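Local structure of DynE8 (Micromonospora chersina, 4AMM) at residues Met215-Ala220 against Glu242-Val247; Val238-Arg243 against Val331-Ala336; Ala108-Asp113 against Glu267-Ala272; Ala207-Pro212 against Val273-His278; Glu335-Leu340 against Glu359-Thr364. The protein is the acyltransferase domain of an iterative enediyne polyketide synthase, which probably loads acyl units for chain building on the dynemicin pathway. All blocks are in the same frame, centred on the assembly; numbering follows the deposited sequence.

Interaction 1: Met215-Ala220 against Glu242-Val247; sequences MLSLRA and ERHVVV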
# COMPACT_ATOMS: atom_id res chain seq x y z
N MET A 215 11.34 -18.99 1.02
CA MET A 215 10.30 -18.44 1.95
C MET A 215 9.04 -19.27 1.82
O MET A 215 8.73 -19.81 0.73
CB MET A 215 10.03 -16.92 1.69
CG MET A 215 11.27 -16.12 1.71
SD MET A 215 11.01 -14.38 1.30
CE MET A 215 10.52 -13.62 2.89
N LEU A 216 8.31 -19.37 2.93
CA LEU A 216 7.15 -20.24 3.06
C LEU A 216 6.04 -19.43 3.76
O LEU A 216 6.31 -18.95 4.90
CB LEU A 216 7.49 -21.50 3.85
CG LEU A 216 6.38 -22.53 4.03
CD1 LEU A 216 6.05 -23.15 2.65
CD2 LEU A 216 6.87 -23.61 4.98
N SER A 217 4.92 -19.21 3.13
CA SER A 217 3.85 -18.42 3.72
C SER A 217 2.93 -19.24 4.53
O SER A 217 2.49 -20.31 4.01
CB SER A 217 3.18 -17.69 2.61
OG SER A 217 2.20 -16.80 3.19
N LEU A 218 2.55 -18.83 5.72
CA LEU A 218 1.66 -19.62 6.55
C LEU A 218 0.36 -18.86 6.81
O LEU A 218 0.38 -17.65 7.20
CB LEU A 218 2.28 -19.92 7.94
CG LEU A 218 3.68 -20.54 7.91
CD1 LEU A 218 4.37 -20.57 9.26
CD2 LEU A 218 3.62 -21.95 7.34
N ARG A 219 -0.78 -19.57 6.71
CA ARG A 219 -2.08 -18.97 7.11
C ARG A 219 -2.30 -19.23 8.58
O ARG A 219 -2.95 -20.17 8.98
CB ARG A 219 -3.13 -19.70 6.24
CG ARG A 219 -4.56 -19.20 6.44
CD ARG A 219 -4.85 -17.78 5.90
NE ARG A 219 -4.54 -17.49 4.47
CZ ARG A 219 -5.21 -17.80 3.35
NH1 ARG A 219 -6.32 -18.56 3.31
NH2 ARG A 219 -4.70 -17.36 2.20
N ALA A 220 -1.66 -18.39 9.38
CA ALA A 220 -1.55 -18.56 10.82
C ALA A 220 -0.95 -17.27 11.39
O ALA A 220 -0.42 -16.42 10.65
CB ALA A 220 -0.61 -19.75 11.14
N GLU A 242 -2.54 -11.43 11.73
CA GLU A 242 -3.06 -12.63 12.37
C GLU A 242 -3.29 -13.78 11.42
O GLU A 242 -3.38 -14.93 11.90
CB GLU A 242 -4.39 -12.32 13.19
CG GLU A 242 -4.14 -11.22 14.29
CD GLU A 242 -3.28 -11.65 15.48
OE1 GLU A 242 -3.41 -12.83 15.97
OE2 GLU A 242 -2.53 -10.75 15.98
N ARG A 243 -3.39 -13.46 10.13
CA ARG A 243 -3.74 -14.48 9.12
C ARG A 243 -2.60 -14.76 8.19
O ARG A 243 -2.79 -15.52 7.28
CB ARG A 243 -4.97 -13.99 8.31
CG ARG A 243 -6.19 -13.57 9.18
CD ARG A 243 -7.18 -12.76 8.41
NE ARG A 243 -8.23 -12.40 9.37
CZ ARG A 243 -9.36 -13.07 9.59
NH1 ARG A 243 -9.65 -14.16 8.86
NH2 ARG A 243 -10.16 -12.70 10.56
N HIS A 244 -1.42 -14.17 8.40
CA HIS A 244 -0.38 -14.31 7.38
C HIS A 244 0.97 -14.05 7.99
O HIS A 244 1.28 -12.89 8.29
CB HIS A 244 -0.71 -13.34 6.26
CG HIS A 244 0.17 -13.39 5.06
ND1 HIS A 244 -0.02 -12.51 4.02
CD2 HIS A 244 1.24 -14.15 4.71
CE1 HIS A 244 0.85 -12.74 3.07
NE2 HIS A 244 1.67 -13.69 3.49
N VAL A 245 1.79 -15.10 8.13
CA VAL A 245 3.20 -14.92 8.63
C VAL A 245 4.06 -15.72 7.66
O VAL A 245 3.73 -16.91 7.30
CB VAL A 245 3.33 -15.43 10.00
CG1 VAL A 245 4.83 -15.31 10.47
CG2 VAL A 245 2.47 -14.56 10.95
N VAL A 246 5.15 -15.16 7.21
CA VAL A 246 6.07 -15.80 6.25
C VAL A 246 7.29 -16.21 7.05
O VAL A 246 7.86 -15.36 7.80
CB VAL A 246 6.41 -14.92 5.11
CG1 VAL A 246 7.35 -15.60 4.08
CG2 VAL A 246 5.16 -14.41 4.39
N VAL A 247 7.77 -17.41 6.93
CA VAL A 247 9.04 -17.91 7.46
C VAL A 247 10.05 -18.12 6.36
O VAL A 247 9.69 -18.16 5.17
CB VAL A 247 8.92 -19.18 8.32
CG1 VAL A 247 7.97 -18.92 9.51
CG2 VAL A 247 8.44 -20.39 7.47
O HOH W 1 -2.11 -16.16 4.62

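Interaction 2: Val238-Arg243 against Val331-Ala336; sequences VDNGER and VRFREA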
# COMPACT_ATOMS: atom_id res chain seq x y z
N VAL A 238 8.34 -12.35 7.77
CA VAL A 238 7.41 -11.26 7.51
C VAL A 238 6.20 -11.53 8.41
O VAL A 238 5.55 -12.57 8.31
CB VAL A 238 6.96 -11.25 6.05
CG1 VAL A 238 5.94 -10.08 5.80
CG2 VAL A 238 8.15 -11.17 5.07
N ASP A 239 5.89 -10.61 9.31
CA ASP A 239 4.67 -10.72 10.19
C ASP A 239 3.63 -9.81 9.62
O ASP A 239 3.64 -8.57 9.84
CB ASP A 239 5.01 -10.31 11.62
CG ASP A 239 3.81 -10.37 12.52
OD1 ASP A 239 2.73 -10.90 12.13
OD2 ASP A 239 3.96 -9.74 13.64
N ASN A 240 2.75 -10.34 8.76
CA ASN A 240 1.80 -9.44 8.02
C ASN A 240 0.48 -9.29 8.71
O ASN A 240 -0.32 -8.44 8.34
CB ASN A 240 1.49 -10.02 6.66
CG ASN A 240 2.50 -9.64 5.66
OD1 ASN A 240 3.17 -8.56 5.80
ND2 ASN A 240 2.70 -10.51 4.66
N GLY A 241 0.26 -10.10 9.73
CA GLY A 241 -0.99 -10.03 10.56
C GLY A 241 -1.36 -11.37 11.12
O GLY A 241 -0.64 -12.38 11.02
N GLU A 242 -2.54 -11.43 11.73
CA GLU A 242 -3.06 -12.63 12.37
C GLU A 242 -3.29 -13.78 11.42
O GLU A 242 -3.38 -14.93 11.90
CB GLU A 242 -4.39 -12.32 13.19
CG GLU A 242 -4.14 -11.22 14.29
CD GLU A 242 -3.28 -11.65 15.48
OE1 GLU A 242 -3.41 -12.83 15.97
OE2 GLU A 242 -2.53 -10.75 15.98
N ARG A 243 -3.39 -13.46 10.13
CA ARG A 243 -3.74 -14.48 9.12
C ARG A 243 -2.60 -14.76 8.19
O ARG A 243 -2.79 -15.52 7.28
CB ARG A 243 -4.97 -13.99 8.31
CG ARG A 243 -6.19 -13.57 9.18
CD ARG A 243 -7.18 -12.76 8.41
NE ARG A 243 -8.23 -12.40 9.37
CZ ARG A 243 -9.36 -13.07 9.59
NH1 ARG A 243 -9.65 -14.16 8.86
NH2 ARG A 243 -10.16 -12.70 10.56
N VAL A 331 10.07 -8.37 9.04
CA VAL A 331 9.24 -7.22 8.64
C VAL A 331 8.06 -7.18 9.57
O VAL A 331 7.18 -8.07 9.64
CB VAL A 331 8.72 -7.36 7.20
CG1 VAL A 331 7.79 -6.15 6.83
CG2 VAL A 331 9.84 -7.49 6.21
N ARG A 332 8.00 -6.11 10.37
CA ARG A 332 6.96 -5.95 11.41
C ARG A 332 5.81 -5.19 10.92
O ARG A 332 5.46 -4.07 11.42
CB ARG A 332 7.64 -5.24 12.63
CG ARG A 332 8.80 -6.14 13.18
CD ARG A 332 9.30 -5.57 14.55
NE ARG A 332 10.24 -6.55 15.11
CZ ARG A 332 9.87 -7.75 15.58
NH1 ARG A 332 8.62 -8.07 15.73
NH2 ARG A 332 10.79 -8.61 15.96
N PHE A 333 5.12 -5.71 9.89
CA PHE A 333 4.01 -4.94 9.31
C PHE A 333 2.82 -4.99 10.22
O PHE A 333 2.21 -3.90 10.35
CB PHE A 333 3.61 -5.65 8.00
CG PHE A 333 2.41 -5.00 7.35
CD1 PHE A 333 2.52 -3.78 6.68
CD2 PHE A 333 1.17 -5.62 7.37
CE1 PHE A 333 1.37 -3.20 6.03
CE2 PHE A 333 0.02 -5.03 6.79
CZ PHE A 333 0.14 -3.83 6.11
N ARG A 334 2.49 -6.05 10.89
CA ARG A 334 1.34 -6.04 11.79
C ARG A 334 1.52 -4.98 12.85
O ARG A 334 0.56 -4.16 13.13
CB ARG A 334 1.25 -7.43 12.46
CG ARG A 334 0.12 -7.51 13.54
CD ARG A 334 0.16 -8.91 14.19
NE ARG A 334 1.42 -9.14 14.82
CZ ARG A 334 1.80 -8.70 16.02
NH1 ARG A 334 0.89 -8.06 16.81
NH2 ARG A 334 3.00 -8.94 16.53
N GLU A 335 2.72 -4.87 13.44
CA GLU A 335 2.92 -3.90 14.53
C GLU A 335 2.91 -2.52 13.97
O GLU A 335 2.25 -1.57 14.58
CB GLU A 335 4.22 -4.17 15.29
CG GLU A 335 4.12 -5.41 16.17
CD GLU A 335 5.53 -5.98 16.49
OE1 GLU A 335 6.28 -6.46 15.59
OE2 GLU A 335 5.84 -6.03 17.69
N ALA A 336 3.55 -2.20 12.87
CA ALA A 336 3.61 -0.89 12.33
C ALA A 336 2.20 -0.44 11.92
O ALA A 336 1.82 0.71 12.15
CB ALA A 336 4.60 -0.79 11.12
O HOH W 2 4.72 -7.03 13.31

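Interaction 3: Ala108-Asp113 against Glu267-Ala272; sequences APVHAD and EATPLA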
# COMPACT_ATOMS: atom_id res chain seq x y z
N ALA A 108 5.33 -10.76 -3.79
CA ALA A 108 5.65 -12.03 -3.16
C ALA A 108 4.90 -13.20 -3.85
O ALA A 108 3.95 -13.74 -3.27
CB ALA A 108 5.24 -11.96 -1.66
N PRO A 109 5.29 -13.55 -5.10
CA PRO A 109 4.46 -14.54 -5.83
C PRO A 109 4.55 -15.93 -5.23
O PRO A 109 5.52 -16.29 -4.63
CB PRO A 109 5.10 -14.56 -7.24
CG PRO A 109 6.58 -14.04 -6.97
CD PRO A 109 6.32 -12.98 -5.99
N VAL A 110 3.48 -16.68 -5.38
CA VAL A 110 3.40 -18.04 -4.93
C VAL A 110 4.10 -18.91 -5.97
O VAL A 110 4.04 -18.64 -7.20
CB VAL A 110 1.89 -18.39 -4.80
CG1 VAL A 110 1.64 -19.89 -4.82
CG2 VAL A 110 1.32 -17.69 -3.56
N HIS A 111 4.81 -19.93 -5.50
CA HIS A 111 5.65 -20.79 -6.36
C HIS A 111 4.85 -21.54 -7.45
O HIS A 111 5.14 -21.44 -8.64
CB HIS A 111 6.51 -21.74 -5.51
CG HIS A 111 7.35 -22.70 -6.29
ND1 HIS A 111 8.45 -22.31 -7.04
CD2 HIS A 111 7.27 -24.05 -6.42
CE1 HIS A 111 9.00 -23.38 -7.59
NE2 HIS A 111 8.30 -24.45 -7.24
N ALA A 112 3.84 -22.28 -7.03
CA ALA A 112 3.02 -23.00 -8.03
C ALA A 112 1.56 -22.73 -7.68
O ALA A 112 0.93 -23.56 -7.03
CB ALA A 112 3.33 -24.52 -8.02
N ASP A 113 1.05 -21.55 -8.05
CA ASP A 113 -0.30 -21.19 -7.62
C ASP A 113 -1.30 -22.03 -8.39
O ASP A 113 -1.42 -21.86 -9.61
CB ASP A 113 -0.61 -19.70 -7.81
CG ASP A 113 -1.98 -19.29 -7.23
OD1 ASP A 113 -2.75 -20.19 -6.79
OD2 ASP A 113 -2.27 -18.07 -7.22
N GLU A 267 -2.16 -24.36 6.68
CA GLU A 267 -1.77 -24.25 5.25
C GLU A 267 -0.46 -23.49 5.06
O GLU A 267 -0.32 -22.31 5.46
CB GLU A 267 -2.88 -23.58 4.41
CG GLU A 267 -2.55 -23.49 2.89
CD GLU A 267 -3.44 -22.54 2.04
OE1 GLU A 267 -3.59 -21.29 2.31
OE2 GLU A 267 -3.97 -23.07 1.03
N ALA A 268 0.54 -24.16 4.50
CA ALA A 268 1.89 -23.57 4.19
C ALA A 268 2.02 -23.48 2.69
O ALA A 268 1.90 -24.55 1.98
CB ALA A 268 2.93 -24.42 4.73
N THR A 269 2.27 -22.30 2.16
CA THR A 269 2.39 -22.03 0.71
C THR A 269 3.83 -21.67 0.34
O THR A 269 4.28 -20.60 0.71
CB THR A 269 1.44 -20.89 0.34
OG1 THR A 269 0.07 -21.31 0.66
CG2 THR A 269 1.47 -20.63 -1.18
N PRO A 270 4.53 -22.49 -0.48
CA PRO A 270 5.88 -22.10 -0.93
C PRO A 270 5.83 -20.88 -1.82
O PRO A 270 4.95 -20.76 -2.68
CB PRO A 270 6.33 -23.32 -1.79
CG PRO A 270 5.61 -24.43 -1.12
CD PRO A 270 4.22 -23.88 -0.87
N LEU A 271 6.72 -19.90 -1.59
CA LEU A 271 6.77 -18.73 -2.39
C LEU A 271 7.84 -18.85 -3.50
O LEU A 271 8.84 -19.57 -3.36
CB LEU A 271 7.06 -17.48 -1.51
CG LEU A 271 6.00 -17.27 -0.43
CD1 LEU A 271 6.31 -16.04 0.32
CD2 LEU A 271 4.58 -17.12 -1.01
N ALA A 272 7.60 -18.11 -4.59
CA ALA A 272 8.58 -18.06 -5.71
C ALA A 272 9.60 -17.02 -5.42
O ALA A 272 9.53 -15.86 -5.88
CB ALA A 272 7.85 -17.75 -7.04
O HOH W 3 7.63 -14.63 -3.41
O HOH W 4 3.42 -22.64 -4.09

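Interaction 4: Ala207-Pro212 against Val273-His278; sequences AATEAP and VSHAFH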
# COMPACT_ATOMS: atom_id res chain seq x y z
N ALA A 207 22.52 -11.14 -4.75
CA ALA A 207 23.63 -12.14 -4.57
C ALA A 207 23.07 -13.44 -4.03
O ALA A 207 22.17 -13.43 -3.18
CB ALA A 207 24.67 -11.57 -3.64
N ALA A 208 23.58 -14.59 -4.45
CA ALA A 208 23.10 -15.83 -3.93
C ALA A 208 23.34 -15.98 -2.47
O ALA A 208 24.37 -15.48 -1.94
CB ALA A 208 23.85 -16.98 -4.72
N THR A 209 22.43 -16.64 -1.78
CA THR A 209 22.67 -17.02 -0.41
C THR A 209 23.71 -18.18 -0.38
O THR A 209 23.95 -18.83 -1.43
CB THR A 209 21.36 -17.42 0.29
OG1 THR A 209 20.60 -18.40 -0.44
CG2 THR A 209 20.47 -16.20 0.54
N GLU A 210 24.26 -18.45 0.78
CA GLU A 210 25.32 -19.47 0.89
C GLU A 210 24.81 -20.83 0.46
O GLU A 210 25.59 -21.63 -0.04
CB GLU A 210 25.85 -19.50 2.33
CG GLU A 210 26.95 -20.60 2.52
CD GLU A 210 26.79 -21.67 3.59
OE1 GLU A 210 26.96 -21.34 4.80
OE2 GLU A 210 26.66 -22.88 3.19
N ALA A 211 23.55 -21.14 0.72
CA ALA A 211 23.00 -22.40 0.28
C ALA A 211 21.63 -22.11 -0.24
O ALA A 211 21.05 -21.02 0.10
CB ALA A 211 22.93 -23.39 1.43
N PRO A 212 20.95 -23.01 -0.97
CA PRO A 212 19.64 -22.76 -1.50
C PRO A 212 18.68 -22.46 -0.35
O PRO A 212 18.68 -23.09 0.67
CB PRO A 212 19.26 -24.08 -2.23
CG PRO A 212 20.67 -24.62 -2.61
CD PRO A 212 21.52 -24.33 -1.46
N VAL A 273 10.60 -17.46 -4.69
CA VAL A 273 11.80 -16.68 -4.37
C VAL A 273 12.90 -17.66 -4.16
O VAL A 273 12.72 -18.74 -3.59
CB VAL A 273 11.49 -15.78 -3.12
CG1 VAL A 273 11.06 -16.59 -1.94
CG2 VAL A 273 12.51 -14.80 -2.80
N SER A 274 14.11 -17.19 -4.52
CA SER A 274 15.32 -18.00 -4.39
C SER A 274 16.20 -17.53 -3.29
O SER A 274 17.38 -17.88 -3.23
CB SER A 274 16.16 -17.88 -5.72
OG SER A 274 15.38 -18.39 -6.80
N HIS A 275 15.65 -16.68 -2.38
CA HIS A 275 16.40 -16.14 -1.22
C HIS A 275 15.54 -16.20 -0.01
O HIS A 275 14.34 -15.90 -0.12
CB HIS A 275 16.75 -14.71 -1.44
CG HIS A 275 17.67 -14.43 -2.57
ND1 HIS A 275 17.23 -14.43 -3.88
CD2 HIS A 275 18.98 -14.08 -2.59
CE1 HIS A 275 18.24 -14.06 -4.66
NE2 HIS A 275 19.32 -13.92 -3.91
N ALA A 276 16.15 -16.52 1.10
CA ALA A 276 15.51 -16.38 2.42
C ALA A 276 15.63 -14.92 2.85
O ALA A 276 16.44 -14.59 3.74
CB ALA A 276 16.20 -17.33 3.42
N PHE A 277 14.83 -14.03 2.20
CA PHE A 277 14.88 -12.64 2.61
C PHE A 277 14.39 -12.57 4.04
O PHE A 277 13.64 -13.40 4.55
CB PHE A 277 13.91 -11.87 1.69
CG PHE A 277 14.36 -11.76 0.26
CD1 PHE A 277 15.67 -11.33 -0.09
CD2 PHE A 277 13.47 -11.99 -0.74
CE1 PHE A 277 16.03 -11.24 -1.46
CE2 PHE A 277 13.86 -11.85 -2.12
CZ PHE A 277 15.10 -11.47 -2.43
N HIS A 278 14.87 -11.52 4.69
CA HIS A 278 14.49 -11.25 6.11
C HIS A 278 14.82 -12.40 7.00
O HIS A 278 14.06 -12.84 7.87
CB HIS A 278 13.01 -10.79 6.18
CG HIS A 278 12.84 -9.47 5.55
ND1 HIS A 278 13.36 -8.35 6.21
CD2 HIS A 278 12.40 -9.05 4.35
CE1 HIS A 278 13.17 -7.29 5.44
NE2 HIS A 278 12.61 -7.68 4.29
O HOH W 5 20.18 -17.58 -3.54

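Interaction 5: Glu335-Leu340 against Glu359-Thr364; sequences EALGLL and EAAGRT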
# COMPACT_ATOMS: atom_id res chain seq x y z
N GLU A 335 2.72 -4.87 13.44
CA GLU A 335 2.92 -3.90 14.53
C GLU A 335 2.91 -2.52 13.97
O GLU A 335 2.25 -1.57 14.58
CB GLU A 335 4.22 -4.17 15.29
CG GLU A 335 4.12 -5.41 16.17
CD GLU A 335 5.53 -5.98 16.49
OE1 GLU A 335 6.28 -6.46 15.59
OE2 GLU A 335 5.84 -6.03 17.69
N ALA A 336 3.55 -2.20 12.87
CA ALA A 336 3.61 -0.89 12.33
C ALA A 336 2.20 -0.44 11.92
O ALA A 336 1.82 0.71 12.15
CB ALA A 336 4.60 -0.79 11.12
N LEU A 337 1.39 -1.31 11.33
CA LEU A 337 0.08 -0.96 10.89
C LEU A 337 -0.78 -0.65 12.10
O LEU A 337 -1.59 0.31 12.03
CB LEU A 337 -0.54 -2.10 10.04
CG LEU A 337 -1.93 -1.87 9.51
CD1 LEU A 337 -1.97 -0.77 8.49
CD2 LEU A 337 -2.50 -3.23 8.93
N GLY A 338 -0.61 -1.36 13.16
CA GLY A 338 -1.38 -1.13 14.39
C GLY A 338 -1.01 0.24 14.95
O GLY A 338 -1.91 0.88 15.58
N LEU A 339 0.20 0.73 14.75
CA LEU A 339 0.58 2.06 15.29
C LEU A 339 -0.08 3.14 14.50
O LEU A 339 -0.38 4.23 15.06
CB LEU A 339 2.10 2.26 15.17
CG LEU A 339 2.92 1.52 16.20
CD1 LEU A 339 4.37 1.81 15.79
CD2 LEU A 339 2.68 2.05 17.63
N LEU A 340 -0.25 2.97 13.20
CA LEU A 340 -0.73 4.03 12.34
C LEU A 340 -2.22 4.14 12.55
O LEU A 340 -2.98 3.30 12.14
CB LEU A 340 -0.26 3.71 10.87
CG LEU A 340 -0.50 4.65 9.73
CD1 LEU A 340 -0.00 6.11 9.98
CD2 LEU A 340 0.11 4.04 8.43
N GLU A 359 -6.29 -4.74 4.22
CA GLU A 359 -7.65 -5.26 4.24
C GLU A 359 -7.71 -6.60 5.02
O GLU A 359 -8.66 -6.83 5.79
CB GLU A 359 -8.19 -5.44 2.84
CG GLU A 359 -8.57 -4.14 2.13
CD GLU A 359 -9.28 -4.39 0.73
OE1 GLU A 359 -8.92 -5.36 -0.02
OE2 GLU A 359 -10.22 -3.60 0.43
N ALA A 360 -6.67 -7.43 4.82
CA ALA A 360 -6.66 -8.71 5.60
C ALA A 360 -6.58 -8.45 7.08
O ALA A 360 -6.87 -9.33 7.90
CB ALA A 360 -5.53 -9.65 5.08
N ALA A 361 -6.10 -7.27 7.53
CA ALA A 361 -6.09 -6.90 8.96
C ALA A 361 -7.31 -6.13 9.42
O ALA A 361 -7.43 -5.60 10.55
CB ALA A 361 -4.82 -6.09 9.27
N GLY A 362 -8.30 -6.07 8.54
CA GLY A 362 -9.54 -5.40 8.86
C GLY A 362 -9.48 -3.89 8.71
O GLY A 362 -10.38 -3.22 9.17
N ARG A 363 -8.46 -3.39 8.04
CA ARG A 363 -8.36 -1.92 7.83
C ARG A 363 -8.97 -1.56 6.44
O ARG A 363 -9.18 -2.42 5.56
CB ARG A 363 -6.90 -1.50 7.94
CG ARG A 363 -6.19 -1.78 9.26
CD ARG A 363 -6.86 -1.02 10.45
NE ARG A 363 -6.46 0.39 10.29
CZ ARG A 363 -5.31 0.97 10.70
NH1 ARG A 363 -4.37 0.26 11.34
NH2 ARG A 363 -5.11 2.27 10.41
N THR A 364 -9.27 -0.29 6.27
CA THR A 364 -9.77 0.21 4.97
C THR A 364 -8.64 0.83 4.17
O THR A 364 -7.97 1.71 4.72
CB THR A 364 -10.81 1.32 5.22
OG1 THR A 364 -11.94 0.79 5.96
CG2 THR A 364 -11.35 1.98 3.92

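Interaction 1: Met215-Ala220 against Glu242-Val247
Two central strands of the ferredoxin-like subdomain, 213-218 and 244-250, run antiparallel here, with L216 opposite V247 and L218 opposite V245 as hydrogen-bonded pairs. S217 and V246 form the non-hydrogen-bonded pair between them. Four backbone bonds hold the two strands: L216 N to V247 O is 2.9 Å and V247 N to L216 O matches it, while L218 N reaches V245 O at 2.8 Å and V245 N returns to L218 O at 3.1 Å. One face of the sheet carries L216, L218, V245 and V247. There L218 CD1 lies 4.0 Å from V247 CG1, the two side chains crossing at about a right angle, and helix 251-264 covers L216 and V247 through L254 and V257. On the other face the M215 side chain passes V246, its CB 3.8 Å from V246 CG1. Beyond the paired residues, R219 sits at the centre of an inverse gamma turn. Its NE donates to a water at 2.8 Å, in the guanidinium plane, and that water donates in turn to R243 O. The chemistry therefore changes along the pair: direct amide bonds with aliphatic cover in the buried part, and a water-mediated link at the exposed R219-R243 end.

Interaction 2: Val238-Arg243 against Val331-Ala336
R334 reaches D239 with an extended start and a late bend: CG is anti to the backbone N (chi1 176°), and the turn at chi3 (60°) swings NE toward the carboxylate. NE donates to D239 OD2 at 2.9 Å, on that oxygen's syn lone pair, and OD2 lies close to the guanidinium plane. NH2 adds a weak bond to the same oxygen at 3.1 Å, so this salt bridge rests mainly on one oxygen, with the two planar groups turned 36° apart. A water also donates to OD2 at 2.8 Å and ties it to E335 N and E335 OE1; E335 is itself salt-bridged to R332. An alanine in place of R334 would probably leave the buried D239 carboxylate without its guanidinium mate. E242 OE2 stays at the R334 CD methylene, a charge nearby but no N-H pointing at it.

On the other side of the backbone, F333 turns a ring edge to N240, its CD2 3.3 Å from N240 O. The N240 amide stands almost perpendicular to that ring, its OD1 3.7 Å from F333 CB, and OD1 takes a hydrogen bond from H175. Backbone bonds set the register: D239 N to V331 O, 2.9 Å, and R334 N to D239 O. V238 and V331 lie side by side as a parallel pair. The short edge strand thus runs straight into helix 333-339, while N240 and G241 make a classic beta bulge opposite H244.

Interaction 3: Ala108-Asp113 against Glu267-Ala272
V110 holds CG1 anti to its backbone N (chi1 159°), and T269, with OG1 at chi1 -60°, leaves CG2 anti to its own backbone N, which brings the two methyls within 3.7 Å. V110 CG2 also lies 3.8 Å from T269 CG2, so the threonine methyl meets both valine branches, the side chains crossing at about a right angle. V110 CG2 reaches on to L271 CD2 at 4.2 Å. An alanine at V110 would probably open a gap beside the T269 methyl and leave that side of L271 less covered. H111 behaves differently: its CB touches P270 O, but the imidazole leads away.

Two backbone bonds fix the loop to P270-A272, A272 N to P109 O at 2.8 Å and H111 N to P270 O at 2.9 Å. They form a single bridge around V110 and L271, and the two segments run 99° apart rather than alongside. Each accepting carbonyl also takes a water: one donates to P109 O, another to P270 O, and the second goes on to accept from A112 N. An edge strand of the mixed sheet, bonded to strand 213-218 on its inner side, is therefore joined to this partly exposed loop by direct and water-mediated backbone bonds, with a small apolar patch from V110, T269, L271, P109 and A272 beside them.

Interaction 4: Ala207-Pro212 against Val273-His278
H275 presents the edge of its imidazole to A207 O, almost exactly in the ring plane, and a water lies over one ring face, 3.7 Å above the plane and toward the rim. The T209 methyl approaches obliquely, CG2 being 4.1 Å from H275 CD2. In turn H275 CB covers a face of the F277 ring, again toward its rim. This is a loop-to-loop contact at the surface of the acyltransferase domain: one loop joins helix 191-206 to strand 213-218; the other, which carries H278, lies between strand 268-270 and helix 283-294.

The direct polar link is H275 NE2 donating to A207 O at 3.0 Å. It is bent, 131° at the hydrogen, and NE2 stands well above the carbonyl plane of A207. A second, weak bond from NE2 goes to S206 O, at the end of the helix, so the one N-H is divided between two backbone carbonyls. T209 OG1 donates to A211 O at 2.7 Å and is also bonded to S213 OG, which pairs with A276 N. Two partners thus fix the rotation of the threonine. The water over the imidazole closes the bridge between the loops, accepting from T209 N at 3.0 Å and donating to S274 O at 2.8 Å.

Interaction 5: Glu335-Leu340 against Glu359-Thr364
L337 lays its CD1 branch over one face of the R363 guanidinium, with CD1 3.9 Å from R363 NH1, as the two side chains slide past each other in opposite directions. L337 CG is nearer still to NH1, at 3.7 Å. The other branch, CD2, meets A361 CB at 3.7 Å and brushes the R363 methylene CG, so this one leucine touches both the apolar stem and the charged end of the arginine.

Bends at chi2 (-62°) and chi3 (-74°) shorten R363 and place CD and then NE on the way to the end of helix 333-339. There its N-H groups find backbone carbonyls. NH1 donates to L337 O at 2.9 Å, from above the carbonyl plane but with the oxygen near the guanidinium plane. NH2 donates to L340 O at 2.9 Å, and NH1 adds a weak bond to that same oxygen. A342 O is a further acceptor for NH2. R363 N, bonded to A358 O, is itself part of the Schellman motif that closes helix 353-360, with G362 as C-prime and its N bonded to E359 O at 2.9 Å.

R363 thus gathers carbonyls from the C-terminal end of one helix while leaving the end of another. Its positive charge would be favoured by the negative end of the helix 333-339 dipole, and the bonds to main-chain oxygens fix the guanidinium without any carboxylate in this contact.

Interactions 1, 2 and 3 follow one mixed sheet from edge to edge: interaction 3 reaches strand 268-270, which bonds to strand 213-218 of interaction 1 (S217 O to T269 N, 2.7 Å), and V246 N then bonds to V238 O of interaction 2 at 2.8 Å. Interactions 2 and 5 have helix 333-339 in common, their centres about 9 Å apart. M215 joins interaction 1 to the loop of interaction 4, its CE 3.5 Å from F277 O. That loop carries H278, which is bonded to S176, in what is probably the GxSxG nucleophile elbow, consistent with the Ser-His pair of acyltransferases. V331 CG2 of interaction 2 packs 3.4 Å from H278 NE2, whereas interactions 4 and 5 are centred about 29 Å apart.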